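Long-range contacts in extracellular sialidase/neuraminidase, putative (Aspergillus fumigatus, PDB 2XZI), which acts as a sialidase-family glycoside hydrolase, a KDNase that probably releases deaminated neuraminic acid from its conjugates, and binds that sugar in a beta-propeller: residues I40-R45 with L52-G57; W102-P107 with V185-G190; P16-A21 with V71-K76; I292-A297 with S339-T344; N113-F118 with T156-D161. All coordinates share one frame; numbering follows the deposited sequence.

Contact 1: residues I40-R45 with L52-G57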
# COMPACT_ATOMS: atom_id res chain seq x y z
N ILE A 40 -3.96 5.97 -1.92
CA ILE A 40 -2.72 5.39 -1.39
C ILE A 40 -2.94 4.50 -0.16
O ILE A 40 -2.48 4.81 0.94
CB ILE A 40 -1.62 6.48 -1.13
CG1 ILE A 40 -1.64 7.63 -2.16
CG2 ILE A 40 -0.25 5.83 -1.09
CD1 ILE A 40 -1.47 7.22 -3.60
N PRO A 41 -3.67 3.38 -0.35
CA PRO A 41 -4.01 2.46 0.74
C PRO A 41 -2.85 1.62 1.28
O PRO A 41 -1.90 1.30 0.55
CB PRO A 41 -5.04 1.52 0.10
CG PRO A 41 -4.64 1.51 -1.35
CD PRO A 41 -4.29 2.96 -1.62
N ALA A 42 -2.94 1.26 2.55
CA ALA A 42 -2.06 0.27 3.14
C ALA A 42 -2.86 -0.47 4.18
O ALA A 42 -3.61 0.16 4.92
CB ALA A 42 -0.89 0.94 3.79
N VAL A 43 -2.70 -1.78 4.28
CA VAL A 43 -3.46 -2.58 5.26
C VAL A 43 -2.60 -3.67 5.87
O VAL A 43 -1.79 -4.32 5.17
CB VAL A 43 -4.76 -3.17 4.63
CG1 VAL A 43 -4.44 -4.23 3.55
CG2 VAL A 43 -5.71 -3.72 5.70
N VAL A 44 -2.75 -3.84 7.19
CA VAL A 44 -2.10 -4.94 7.89
C VAL A 44 -3.03 -5.56 8.91
O VAL A 44 -3.90 -4.91 9.45
CB VAL A 44 -0.78 -4.52 8.60
CG1 VAL A 44 0.30 -4.16 7.56
CG2 VAL A 44 -1.03 -3.39 9.61
N ARG A 45 -2.82 -6.85 9.16
CA ARG A 45 -3.45 -7.53 10.28
C ARG A 45 -2.42 -7.62 11.39
O ARG A 45 -1.27 -7.99 11.15
CB ARG A 45 -3.89 -8.93 9.84
CG ARG A 45 -4.61 -9.69 10.95
CD ARG A 45 -4.58 -11.16 10.73
NE ARG A 45 -3.37 -11.74 11.30
CZ ARG A 45 -2.83 -12.89 10.90
NH1 ARG A 45 -3.37 -13.59 9.91
NH2 ARG A 45 -1.72 -13.33 11.49
N LEU A 52 -5.76 -2.98 10.56
CA LEU A 52 -5.48 -1.54 10.46
C LEU A 52 -5.39 -1.15 9.00
O LEU A 52 -4.57 -1.70 8.26
CB LEU A 52 -4.16 -1.21 11.15
CG LEU A 52 -3.96 -1.71 12.58
CD1 LEU A 52 -2.59 -1.29 13.12
CD2 LEU A 52 -5.07 -1.20 13.49
N ALA A 53 -6.26 -0.22 8.59
CA ALA A 53 -6.28 0.30 7.22
C ALA A 53 -5.87 1.77 7.21
O ALA A 53 -6.46 2.59 7.93
CB ALA A 53 -7.67 0.13 6.63
N PHE A 54 -4.86 2.10 6.40
CA PHE A 54 -4.31 3.44 6.30
C PHE A 54 -4.56 4.02 4.92
O PHE A 54 -4.70 3.28 3.94
CB PHE A 54 -2.80 3.42 6.52
CG PHE A 54 -2.38 2.78 7.80
CD1 PHE A 54 -2.12 1.41 7.85
CD2 PHE A 54 -2.19 3.53 8.94
CE1 PHE A 54 -1.72 0.80 9.06
CE2 PHE A 54 -1.80 2.92 10.15
CZ PHE A 54 -1.54 1.56 10.19
N ALA A 55 -4.60 5.34 4.85
CA ALA A 55 -4.70 6.02 3.57
C ALA A 55 -4.21 7.45 3.69
O ALA A 55 -4.05 7.99 4.81
CB ALA A 55 -6.15 6.01 3.08
N GLU A 56 -3.97 8.07 2.54
CA GLU A 56 -3.80 9.50 2.46
C GLU A 56 -5.15 10.18 2.36
O GLU A 56 -5.93 9.91 1.44
CB GLU A 56 -2.97 9.85 1.22
CG GLU A 56 -1.49 9.55 1.38
CD GLU A 56 -0.69 9.92 0.16
OE1 GLU A 56 -1.11 10.83 -0.60
OE2 GLU A 56 0.39 9.31 -0.03
N GLY A 57 -5.42 11.04 3.32
CA GLY A 57 -6.62 11.89 3.31
C GLY A 57 -6.22 13.16 2.58
O GLY A 57 -5.50 14.02 3.11

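Contact 2: residues W102-P107 with V185-G190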
# COMPACT_ATOMS: atom_id res chain seq x y z
N TRP A 102 1.64 14.43 4.19
CA TRP A 102 2.02 13.22 4.92
C TRP A 102 1.43 12.04 4.15
O TRP A 102 0.21 11.95 4.00
CB TRP A 102 1.44 13.21 6.34
CG TRP A 102 1.99 14.25 7.24
CD1 TRP A 102 1.44 15.46 7.51
CD2 TRP A 102 3.21 14.19 7.99
NE1 TRP A 102 2.23 16.17 8.39
CE2 TRP A 102 3.33 15.41 8.70
CE3 TRP A 102 4.22 13.22 8.15
CZ2 TRP A 102 4.41 15.70 9.54
CZ3 TRP A 102 5.29 13.50 8.99
CH2 TRP A 102 5.38 14.73 9.67
N GLY A 103 2.27 11.12 3.69
CA GLY A 103 1.75 10.02 2.88
C GLY A 103 2.63 8.82 2.71
O GLY A 103 3.53 8.56 3.51
N ASN A 104 2.37 8.09 1.63
CA ASN A 104 3.06 6.82 1.35
C ASN A 104 3.03 5.84 2.54
O ASN A 104 4.06 5.32 2.95
CB ASN A 104 4.52 7.08 0.93
CG ASN A 104 4.64 7.57 -0.48
OD1 ASN A 104 4.25 8.71 -0.79
ND2 ASN A 104 5.14 6.72 -1.37
N PRO A 105 1.85 5.58 3.12
CA PRO A 105 1.87 4.68 4.27
C PRO A 105 2.48 3.31 3.93
O PRO A 105 2.06 2.67 2.96
CB PRO A 105 0.38 4.53 4.64
CG PRO A 105 -0.33 4.83 3.36
CD PRO A 105 0.46 5.92 2.74
N THR A 106 3.46 2.89 4.72
CA THR A 106 4.13 1.60 4.54
C THR A 106 4.31 0.93 5.91
O THR A 106 5.36 1.05 6.54
CB THR A 106 5.46 1.75 3.78
OG1 THR A 106 5.26 2.58 2.63
CG2 THR A 106 6.00 0.40 3.31
N PRO A 107 3.27 0.22 6.36
CA PRO A 107 3.27 -0.42 7.69
C PRO A 107 3.93 -1.79 7.68
O PRO A 107 3.93 -2.48 6.66
CB PRO A 107 1.78 -0.53 8.01
CG PRO A 107 1.14 -0.71 6.66
CD PRO A 107 1.93 0.21 5.75
N VAL A 185 8.63 5.87 0.16
CA VAL A 185 8.64 4.55 0.81
C VAL A 185 7.36 3.82 0.39
O VAL A 185 6.30 4.45 0.23
CB VAL A 185 8.78 4.65 2.36
CG1 VAL A 185 7.63 5.47 2.98
CG2 VAL A 185 8.95 3.27 2.99
N GLY A 186 7.47 2.51 0.15
CA GLY A 186 6.33 1.75 -0.35
C GLY A 186 5.70 2.43 -1.56
O GLY A 186 6.40 2.78 -2.50
N PRO A 187 4.39 2.69 -1.54
CA PRO A 187 3.48 2.48 -0.42
C PRO A 187 2.88 1.09 -0.42
O PRO A 187 2.83 0.43 -1.46
CB PRO A 187 2.40 3.52 -0.68
CG PRO A 187 2.30 3.57 -2.20
CD PRO A 187 3.75 3.41 -2.65
N GLY A 188 2.40 0.64 0.74
CA GLY A 188 1.73 -0.64 0.82
C GLY A 188 2.08 -1.37 2.10
O GLY A 188 1.35 -1.29 3.07
N ASN A 189 3.19 -2.10 2.10
CA ASN A 189 3.61 -2.81 3.31
C ASN A 189 5.04 -3.26 3.28
O ASN A 189 5.61 -3.49 2.22
CB ASN A 189 2.70 -4.02 3.59
CG ASN A 189 2.90 -5.13 2.58
OD1 ASN A 189 2.36 -5.08 1.47
ND2 ASN A 189 3.70 -6.12 2.93
N GLY A 190 5.59 -3.41 4.47
CA GLY A 190 6.83 -4.17 4.69
C GLY A 190 6.52 -5.57 5.18
O GLY A 190 5.35 -5.95 5.35

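Contact 3: residues P16-A21 with V71-K76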
# COMPACT_ATOMS: atom_id res chain seq x y z
N PRO A 16 -17.23 0.16 0.17
CA PRO A 16 -16.31 1.30 0.38
C PRO A 16 -15.92 1.43 1.85
O PRO A 16 -16.78 1.32 2.75
CB PRO A 16 -17.12 2.51 -0.08
CG PRO A 16 -18.28 1.92 -0.87
CD PRO A 16 -18.56 0.59 -0.30
N LEU A 17 -14.62 1.65 2.10
CA LEU A 17 -14.15 1.85 3.46
C LEU A 17 -13.69 3.29 3.72
O LEU A 17 -13.77 3.78 4.86
CB LEU A 17 -13.03 0.85 3.81
CG LEU A 17 -12.51 0.88 5.24
CD1 LEU A 17 -13.66 0.59 6.21
CD2 LEU A 17 -11.35 -0.10 5.44
N PHE A 18 -13.19 3.95 2.69
CA PHE A 18 -12.83 5.36 2.80
C PHE A 18 -13.68 6.09 1.77
O PHE A 18 -13.50 5.94 0.57
CB PHE A 18 -11.33 5.59 2.57
CG PHE A 18 -10.45 4.96 3.63
CD1 PHE A 18 -10.04 3.64 3.53
CD2 PHE A 18 -10.02 5.70 4.72
CE1 PHE A 18 -9.23 3.07 4.49
CE2 PHE A 18 -9.20 5.15 5.71
CZ PHE A 18 -8.79 3.83 5.60
N ARG A 19 -14.66 6.84 2.29
CA ARG A 19 -15.73 7.45 1.50
C ARG A 19 -15.41 8.91 1.25
O ARG A 19 -15.33 9.71 2.18
CB ARG A 19 -17.05 7.31 2.27
CG ARG A 19 -17.44 5.85 2.51
CD ARG A 19 -18.72 5.72 3.34
NE ARG A 19 -19.90 6.16 2.59
CZ ARG A 19 -20.64 5.40 1.79
NH1 ARG A 19 -20.36 4.10 1.64
NH2 ARG A 19 -21.67 5.93 1.13
N SER A 20 -15.24 9.24 -0.03
CA SER A 20 -14.87 10.60 -0.45
C SER A 20 -15.99 11.63 -0.18
O SER A 20 -17.14 11.25 0.10
CB SER A 20 -14.48 10.60 -1.94
OG SER A 20 -15.34 9.76 -2.70
N ALA A 21 -15.63 12.91 -0.25
CA ALA A 21 -16.55 13.99 0.15
C ALA A 21 -17.88 14.05 -0.62
O ALA A 21 -18.86 14.62 -0.13
CB ALA A 21 -15.82 15.35 0.09
N VAL A 71 -4.38 9.14 7.44
CA VAL A 71 -5.57 8.73 8.18
C VAL A 71 -5.65 7.21 8.26
O VAL A 71 -4.93 6.50 7.55
CB VAL A 71 -6.87 9.36 7.59
CG1 VAL A 71 -6.81 10.89 7.71
CG2 VAL A 71 -7.13 8.90 6.14
N TYR A 72 -6.52 6.69 9.13
CA TYR A 72 -6.67 5.27 9.27
C TYR A 72 -8.01 4.88 9.89
O TYR A 72 -8.70 5.72 10.49
CB TYR A 72 -5.52 4.68 10.09
CG TYR A 72 -5.53 4.93 11.58
CD1 TYR A 72 -5.21 6.17 12.11
CD2 TYR A 72 -5.82 3.90 12.47
CE1 TYR A 72 -5.18 6.39 13.48
CE2 TYR A 72 -5.80 4.11 13.86
CZ TYR A 72 -5.48 5.35 14.35
OH TYR A 72 -5.45 5.59 15.72
N LYS A 73 -8.34 3.60 9.75
CA LYS A 73 -9.42 2.97 10.49
C LYS A 73 -8.95 1.64 11.02
O LYS A 73 -8.13 0.97 10.40
CB LYS A 73 -10.63 2.73 9.58
CG LYS A 73 -11.35 3.99 9.13
CD LYS A 73 -12.56 3.63 8.29
CE LYS A 73 -13.34 4.88 8.00
NZ LYS A 73 -14.65 4.60 7.39
N ARG A 74 -9.48 1.25 12.17
CA ARG A 74 -9.25 -0.09 12.70
C ARG A 74 -10.56 -0.84 12.72
O ARG A 74 -11.62 -0.23 12.82
CB ARG A 74 -8.75 -0.02 14.15
CG ARG A 74 -7.69 1.03 14.44
CD ARG A 74 -7.14 0.79 15.85
NE ARG A 74 -8.19 0.83 16.87
CZ ARG A 74 -8.08 0.31 18.09
NH1 ARG A 74 -6.98 -0.33 18.46
NH2 ARG A 74 -9.09 0.41 18.95
N THR A 75 -10.49 -2.16 12.70
CA THR A 75 -11.63 -2.96 13.11
C THR A 75 -11.90 -2.74 14.60
O THR A 75 -10.97 -2.56 15.41
CB THR A 75 -11.46 -4.45 12.76
OG1 THR A 75 -10.27 -4.99 13.37
CG2 THR A 75 -11.38 -4.60 11.25
N LYS A 76 -13.19 -2.73 14.94
CA LYS A 76 -13.65 -2.47 16.30
C LYS A 76 -13.14 -3.49 17.30
O LYS A 76 -12.81 -3.15 18.45
CB LYS A 76 -15.17 -2.42 16.36
CG LYS A 76 -15.80 -1.20 15.73
CD LYS A 76 -17.32 -1.31 15.80
CE LYS A 76 -17.97 -0.07 15.24
NZ LYS A 76 -19.45 -0.24 15.24

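Contact 4: residues I292-A297 with S339-T344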
# COMPACT_ATOMS: atom_id res chain seq x y z
N ILE A 292 0.59 -14.23 -3.40
CA ILE A 292 -0.51 -13.50 -4.02
C ILE A 292 0.00 -12.17 -4.58
O ILE A 292 0.84 -11.50 -3.97
CB ILE A 292 -1.65 -13.20 -2.98
CG1 ILE A 292 -1.92 -14.38 -2.01
CG2 ILE A 292 -2.90 -12.71 -3.70
CD1 ILE A 292 -2.38 -15.70 -2.67
N PHE A 293 -0.49 -11.80 -5.76
CA PHE A 293 -0.14 -10.52 -6.39
C PHE A 293 -1.40 -9.80 -6.86
O PHE A 293 -2.35 -10.45 -7.32
CB PHE A 293 0.82 -10.73 -7.56
CG PHE A 293 1.26 -9.45 -8.19
CD1 PHE A 293 2.17 -8.61 -7.54
CD2 PHE A 293 0.75 -9.05 -9.43
CE1 PHE A 293 2.58 -7.41 -8.11
CE2 PHE A 293 1.16 -7.84 -10.01
CZ PHE A 293 2.08 -7.01 -9.34
N LEU A 294 -1.41 -8.47 -6.75
CA LEU A 294 -2.54 -7.65 -7.17
C LEU A 294 -2.05 -6.38 -7.84
O LEU A 294 -1.21 -5.66 -7.29
CB LEU A 294 -3.38 -7.28 -5.95
CG LEU A 294 -4.60 -6.37 -6.15
CD1 LEU A 294 -5.62 -6.88 -7.15
CD2 LEU A 294 -5.25 -6.20 -4.77
N ASN A 295 -2.57 -6.11 -9.04
CA ASN A 295 -2.29 -4.85 -9.74
C ASN A 295 -3.34 -4.68 -10.82
O ASN A 295 -4.28 -5.49 -10.93
CB ASN A 295 -0.85 -4.79 -10.31
CG ASN A 295 -0.72 -5.40 -11.72
OD1 ASN A 295 -1.33 -6.43 -12.03
ND2 ASN A 295 0.08 -4.75 -12.57
N SER A 296 -3.23 -3.60 -11.59
CA SER A 296 -4.06 -3.50 -12.78
C SER A 296 -3.35 -4.21 -13.93
O SER A 296 -2.31 -3.75 -14.40
CB SER A 296 -4.35 -2.06 -13.15
OG SER A 296 -5.26 -2.05 -14.24
N ALA A 297 -3.94 -5.31 -14.38
CA ALA A 297 -3.34 -6.20 -15.38
C ALA A 297 -3.55 -5.67 -16.80
O ALA A 297 -4.26 -6.28 -17.62
CB ALA A 297 -3.92 -7.59 -15.23
N SER A 339 -3.26 -0.53 -4.50
CA SER A 339 -3.88 -1.57 -3.70
C SER A 339 -2.97 -2.03 -2.58
O SER A 339 -1.76 -1.77 -2.59
CB SER A 339 -4.26 -2.76 -4.58
OG SER A 339 -3.08 -3.38 -5.08
N SER A 340 -3.55 -2.73 -1.60
CA SER A 340 -2.81 -3.32 -0.49
C SER A 340 -3.53 -4.57 -0.04
O SER A 340 -4.76 -4.60 0.00
CB SER A 340 -2.71 -2.32 0.67
OG SER A 340 -1.85 -2.80 1.69
N MET A 341 -2.76 -5.61 0.29
CA MET A 341 -3.35 -6.86 0.78
C MET A 341 -2.78 -7.32 2.11
O MET A 341 -1.58 -7.14 2.39
CB MET A 341 -3.14 -8.01 -0.23
CG MET A 341 -3.80 -7.80 -1.58
SD MET A 341 -3.51 -9.22 -2.64
CE MET A 341 -1.75 -9.04 -3.02
N THR A 342 -3.63 -7.98 2.87
CA THR A 342 -3.25 -8.69 4.10
C THR A 342 -4.00 -10.02 4.17
O THR A 342 -5.02 -10.22 3.51
CB THR A 342 -3.52 -7.84 5.36
OG1 THR A 342 -2.91 -8.48 6.49
CG2 THR A 342 -5.01 -7.71 5.61
N LYS A 343 -3.47 -10.95 4.97
CA LYS A 343 -4.27 -12.09 5.38
C LYS A 343 -5.12 -11.68 6.57
O LYS A 343 -4.64 -10.96 7.44
CB LYS A 343 -3.36 -13.24 5.79
CG LYS A 343 -2.53 -13.80 4.68
CD LYS A 343 -1.82 -15.07 5.10
CE LYS A 343 -0.62 -14.77 5.97
NZ LYS A 343 0.23 -15.98 6.14
N THR A 344 -6.36 -12.13 6.59
CA THR A 344 -7.24 -11.88 7.74
C THR A 344 -7.16 -13.06 8.69
O THR A 344 -6.64 -14.13 8.34
CB THR A 344 -8.72 -11.74 7.32
OG1 THR A 344 -9.20 -12.99 6.81
CG2 THR A 344 -8.89 -10.65 6.26

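Contact 5: residues N113-F118 with T156-D161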
# COMPACT_ATOMS: atom_id res chain seq x y z
N ASN A 113 4.09 -7.28 18.32
CA ASN A 113 2.93 -6.46 17.94
C ASN A 113 3.13 -4.95 17.91
O ASN A 113 2.16 -4.21 17.80
CB ASN A 113 1.63 -6.84 18.67
CG ASN A 113 0.41 -6.52 17.85
OD1 ASN A 113 0.41 -6.70 16.63
ND2 ASN A 113 -0.64 -6.01 18.50
N THR A 114 4.38 -4.47 17.98
CA THR A 114 4.61 -3.08 17.61
C THR A 114 4.25 -2.94 16.12
O THR A 114 4.72 -3.73 15.29
CB THR A 114 6.05 -2.63 17.82
OG1 THR A 114 6.32 -2.60 19.23
CG2 THR A 114 6.30 -1.24 17.24
N ILE A 115 3.42 -1.97 15.80
CA ILE A 115 3.17 -1.68 14.39
C ILE A 115 3.99 -0.46 13.98
O ILE A 115 3.76 0.65 14.46
CB ILE A 115 1.68 -1.47 14.05
CG1 ILE A 115 0.83 -2.65 14.55
CG2 ILE A 115 1.55 -1.30 12.53
CD1 ILE A 115 0.13 -2.37 15.90
N TYR A 116 4.96 -0.68 13.11
CA TYR A 116 5.74 0.37 12.55
C TYR A 116 5.04 0.92 11.32
O TYR A 116 4.50 0.17 10.52
CB TYR A 116 7.10 -0.17 12.14
CG TYR A 116 8.11 -0.41 13.25
CD1 TYR A 116 8.64 0.65 13.98
CD2 TYR A 116 8.59 -1.70 13.48
CE1 TYR A 116 9.61 0.42 14.96
CE2 TYR A 116 9.55 -1.93 14.45
CZ TYR A 116 10.04 -0.86 15.18
OH TYR A 116 11.03 -1.07 16.13
N LEU A 117 5.07 2.24 11.17
CA LEU A 117 4.53 2.88 9.97
C LEU A 117 5.56 3.86 9.42
O LEU A 117 5.82 4.93 9.99
CB LEU A 117 3.17 3.54 10.25
CG LEU A 117 2.53 4.31 9.10
CD1 LEU A 117 1.96 3.37 8.09
CD2 LEU A 117 1.42 5.16 9.67
N PHE A 118 6.17 3.48 8.30
CA PHE A 118 7.02 4.41 7.56
C PHE A 118 6.16 5.30 6.67
O PHE A 118 5.15 4.86 6.15
CB PHE A 118 8.04 3.65 6.72
CG PHE A 118 9.14 3.00 7.52
CD1 PHE A 118 8.99 1.70 8.05
CD2 PHE A 118 10.34 3.69 7.76
CE1 PHE A 118 10.02 1.12 8.82
CE2 PHE A 118 11.37 3.10 8.52
CZ PHE A 118 11.20 1.81 9.04
N THR A 156 6.65 6.37 12.51
CA THR A 156 5.84 6.35 13.73
C THR A 156 5.55 4.89 14.07
O THR A 156 5.73 3.99 13.24
CB THR A 156 4.55 7.19 13.56
OG1 THR A 156 3.73 7.04 14.73
CG2 THR A 156 3.76 6.74 12.34
N GLU A 157 5.14 4.65 15.31
CA GLU A 157 4.74 3.30 15.68
C GLU A 157 3.64 3.32 16.72
O GLU A 157 3.40 4.35 17.37
CB GLU A 157 5.93 2.45 16.14
CG GLU A 157 6.57 2.88 17.45
CD GLU A 157 7.46 4.09 17.32
OE1 GLU A 157 8.23 4.17 16.33
OE2 GLU A 157 7.41 4.97 18.21
N SER A 158 2.95 2.20 16.82
CA SER A 158 1.92 2.01 17.83
C SER A 158 2.25 0.80 18.69
O SER A 158 2.68 -0.23 18.18
CB SER A 158 0.55 1.84 17.17
OG SER A 158 -0.45 1.48 18.11
N ARG A 159 2.05 0.96 20.00
CA ARG A 159 2.29 -0.13 20.95
C ARG A 159 0.98 -0.69 21.50
O ARG A 159 1.00 -1.58 22.36
CB ARG A 159 3.12 0.35 22.14
CG ARG A 159 4.32 1.22 21.82
CD ARG A 159 5.40 0.46 21.06
NE ARG A 159 6.60 1.28 20.92
CZ ARG A 159 7.80 0.81 20.57
NH1 ARG A 159 7.95 -0.48 20.27
NH2 ARG A 159 8.83 1.64 20.49
N ASP A 160 -0.15 -0.16 21.03
CA ASP A 160 -1.47 -0.51 21.57
C ASP A 160 -2.45 -0.90 20.46
O ASP A 160 -3.61 -0.47 20.44
CB ASP A 160 -2.01 0.63 22.44
CG ASP A 160 -2.13 1.96 21.69
OD1 ASP A 160 -1.91 2.00 20.46
OD2 ASP A 160 -2.44 2.98 22.35
N ASP A 161 -1.93 -1.72 19.53
CA ASP A 161 -2.75 -2.34 18.48
C ASP A 161 -3.39 -1.27 17.58
O ASP A 161 -4.54 -1.44 17.09
CB ASP A 161 -3.78 -3.28 19.14
CG ASP A 161 -4.09 -4.52 18.31
OD1 ASP A 161 -3.28 -4.91 17.45
OD2 ASP A 161 -5.17 -5.13 18.54
O HOH W 1 0.55 -3.18 19.71

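Contact 1: residues I40-R45 with L52-G57
Ile40 and Glu56 meet obliquely at the ligand-pocket end of this pair of strands, and they illustrate how an apolar branch can lie against a buried carboxylate. CG1 of Ile40, set anti to its own carbonyl carbon (chi1 -36°), comes to 3.4 Å from Glu56 OE2. The carboxylate is held by others: OE1 forms a salt bridge with Arg58 NH2, and OE2 accepts the backbone N-H of Asn104. Farther along, Phe54 turns a ring edge to the opposite strand, its CD1 3.5 Å from Ala42 O and its CE1 4.3 Å from Val44 CG2. Val44 CG2 also touches Leu52 CB at 4.1 Å. Ala42 and Val44 pack on strand 101-109, Leu52 and Phe54 on Arg74, Leu70 and Tyr72 of strand 68-74. On the other face Val43 and Ala53 meet loosely, with CG2 and CB 4.4 Å apart, and both rest on Leu352 of the last blade. Beneath the side chains, two antiparallel hydrogen-bonded pairs, Ala42 with Phe54 and Val44 with Leu52, flank the non-hydrogen-bonded pair Val43 with Ala53. The bond from Phe54 N to Ala42 O is nearly straight at 2.7 Å, whereas Ala42 N approaches Phe54 O from above the carbonyl plane. Ile40 O is buried with no partner in the model. Strands 37-45 and 51-58, first and second of their sheet, form the inner beta hairpin of a sialidase-type propeller blade, whose Ile40 touches the bound deamino-alpha-neuraminic acid.

Contact 2: residues W102-P107 with V185-G190
Thr106 overlaps the backbone of Val185 and Gly186, at the seam between adjacent blades of the six-bladed sialidase beta-propeller. Residues 102-107 belong to the innermost strand of one blade; 185-190 form the irregular run that leads into the first strand of the next. Thr106 OG1 donates back to Asn104 O within its own strand and lies 3.3 Å from Gly186 CA, an approach possible because Gly186 has no CB, which would collide with the hydroxyl. CG2, anti to the backbone N (chi1 -48° for OG1), faces Asn189 C at 3.8 Å. Beside it, Asn104 sends ND2 to Val185 O at 3.0 Å, with that oxygen close to the amide plane; OD1 on the other branch accepts from Arg151, so the amide is gripped through both ends. Pro187, which follows a cis peptide bond, lays CD against Asn104 ND2 at 3.8 Å. Its ring also touches Ile40 and Glu229, both residues of the sugar pocket. Two backbone bonds finish the seam, Gly188 N to Pro105 O and Gly190 N to Pro107 O, the latter at 2.9 Å. Between them Asn189 CA makes a CA-H...O contact with Pro107 O. Gly188 O, buried and without a hydrogen-bonding partner in the model, abuts the proline ring instead, 3.1 Å from Pro107 CD.

Contact 3: residues P16-A21 with V71-K76
Lys73 and Leu17 run past one another in opposite senses, and the lysine finishes on the Leu17 carbonyl, which makes this the tight part of the contact. The chain is extended beyond CG, and NZ reaches Leu17 O at 2.8 Å, with the C=O...N angle close to straight at 164°. A second grip on NZ comes from a salt bridge with Asp27, so the buried ammonium is probably well stabilised. Leu17, whose CG is anti to the backbone N (chi1 -176°), lays CD1 against the aliphatic Lys73 CD at 3.8 Å. The Phe18 side is looser. Its CE2 comes no nearer than 4.2 Å to Lys73 CG and 4.3 Å to Val71 CG2, and NZ sits 5.8 Å from the ring centroid, at most a weak cation-pi attraction. The backbones themselves stay far apart, the nearest CA pair, Leu17 with Lys73, being 8.5 Å across; away from this bond the two segments diverge. Leu17 and Phe18 both face Ile370 in a classic beta bulge. Strand 12-18 is the outermost of the sheet it shares with 368-375, 349-356 and 334-343, and here it packs on strand 68-74 of the following blade, while Ala53 of strand 51-58 touches both Leu17 and Phe18.

Contact 4: residues I292-A297 with S339-T344
The flat peptide group joining Phe293 to Leu294 carries the methyl of Met341 on one face, with CE 3.8 Å from Leu294 N. Along the same backbone, Phe293 and Leu294 hydrogen-bond to strand neighbours, Arg308 and Ser279 respectively, while the Phe293 ring leaves on the far side, toward Arg252. A methionine methyl set over a peptide plane shows how blades can pack without sharing hydrogen bonds. Met341 departs with CG anti to its carbonyl carbon and runs straight on to the sulfur; the bend comes at the last torsion (chi3 -71°), which turns CE onto the peptide. SD touches Ile292 CG2 at 3.7 Å and Leu294 CB at 3.8 Å. On the isoleucine it is CG2, rather than the longer branch, that does the touching. In Leu294 CG is anti to the backbone N (chi1 178°); beyond it, CD2 meets Ser339 CB at 3.6 Å and Met341 CG at 3.9 Å. Ser339 OG is close to Leu294 CG, yet its polar need is met by Ser279 OG. The segments belong to different sheets, strand 290-294 to the fifth blade of the propeller and strand 339-343 to the innermost position of the sixth; their axes approach to 8.1 Å and run nearly antiparallel, at 158°. Ile349 and Ala351 extend the apolar layer. With no hydrogen bond between the segments, cohesion probably comes from dispersion and burial, with the polarisable sulfur and its methyl at the centre and the one nearby hydroxyl satisfied by a third strand.

Contact 5: residues N113-F118 with T156-D161
Leu117 and Thr156 lie side by side, CB to CG2 at 3.9 Å, on one face of the pair. The other face is aliphatic packing of largely polar residues: Glu157 CB touches Thr114 CG2 at 3.9 Å, and within the separate segments Thr114 CG2 stands over the centre of the Tyr116 ring and Glu157 CG over the Arg159 guanidinium, offset toward its rim. Backbone bonds form two antiparallel hydrogen-bonded pairs, Ile115 with Ser158 and Leu117 with Thr156, around the non-hydrogen-bonded Tyr116 and Glu157. Polar side chains act beyond the strand ends. Arg159 bends at chi2 (-67°), which sets CD; farther out NH1 donates to Thr114 OG1 at 2.9 Å and also bonds Gly214 O, while Asp112 is a second partner of the hydroxyl. Asn113 ND2 meets Asp161 OD1 at 3.0 Å, from above the carboxylate plane, and its OD1 accepts the N-H of Thr47. A water bridges the two segments at the same end, donating to Asn113 O at 2.7 Å and accepting from Asp161 N. In these second and third blade strands, backbone bonds and packing hold the strands, while the loop end relies on polar groups: Asp161 also bonds Thr46 and Thr48 and forms a salt bridge with Arg50, which probably offsets its charge.

Contact 3 opens first, at 16-21, and does not close until 71-76; within its span, contact 1 opens and closes as a short hairpin. The chain then enters the following blade, where 102-107 opens contact 2 and contact 5 forms and closes before 185-190 completes it. Contact 4 comes last, after all the others have closed, and no two contacts cross. Contacts 1 and 5 lie within single blades, whereas contacts 2, 3 and 4 each join one blade to its neighbour. Strand 12-18 shares a sheet with the 334-343 strand of contact 4, consistent with the ring being closed by a blade that combines N- and C-terminal strands, which contact 3 packs on the first blade.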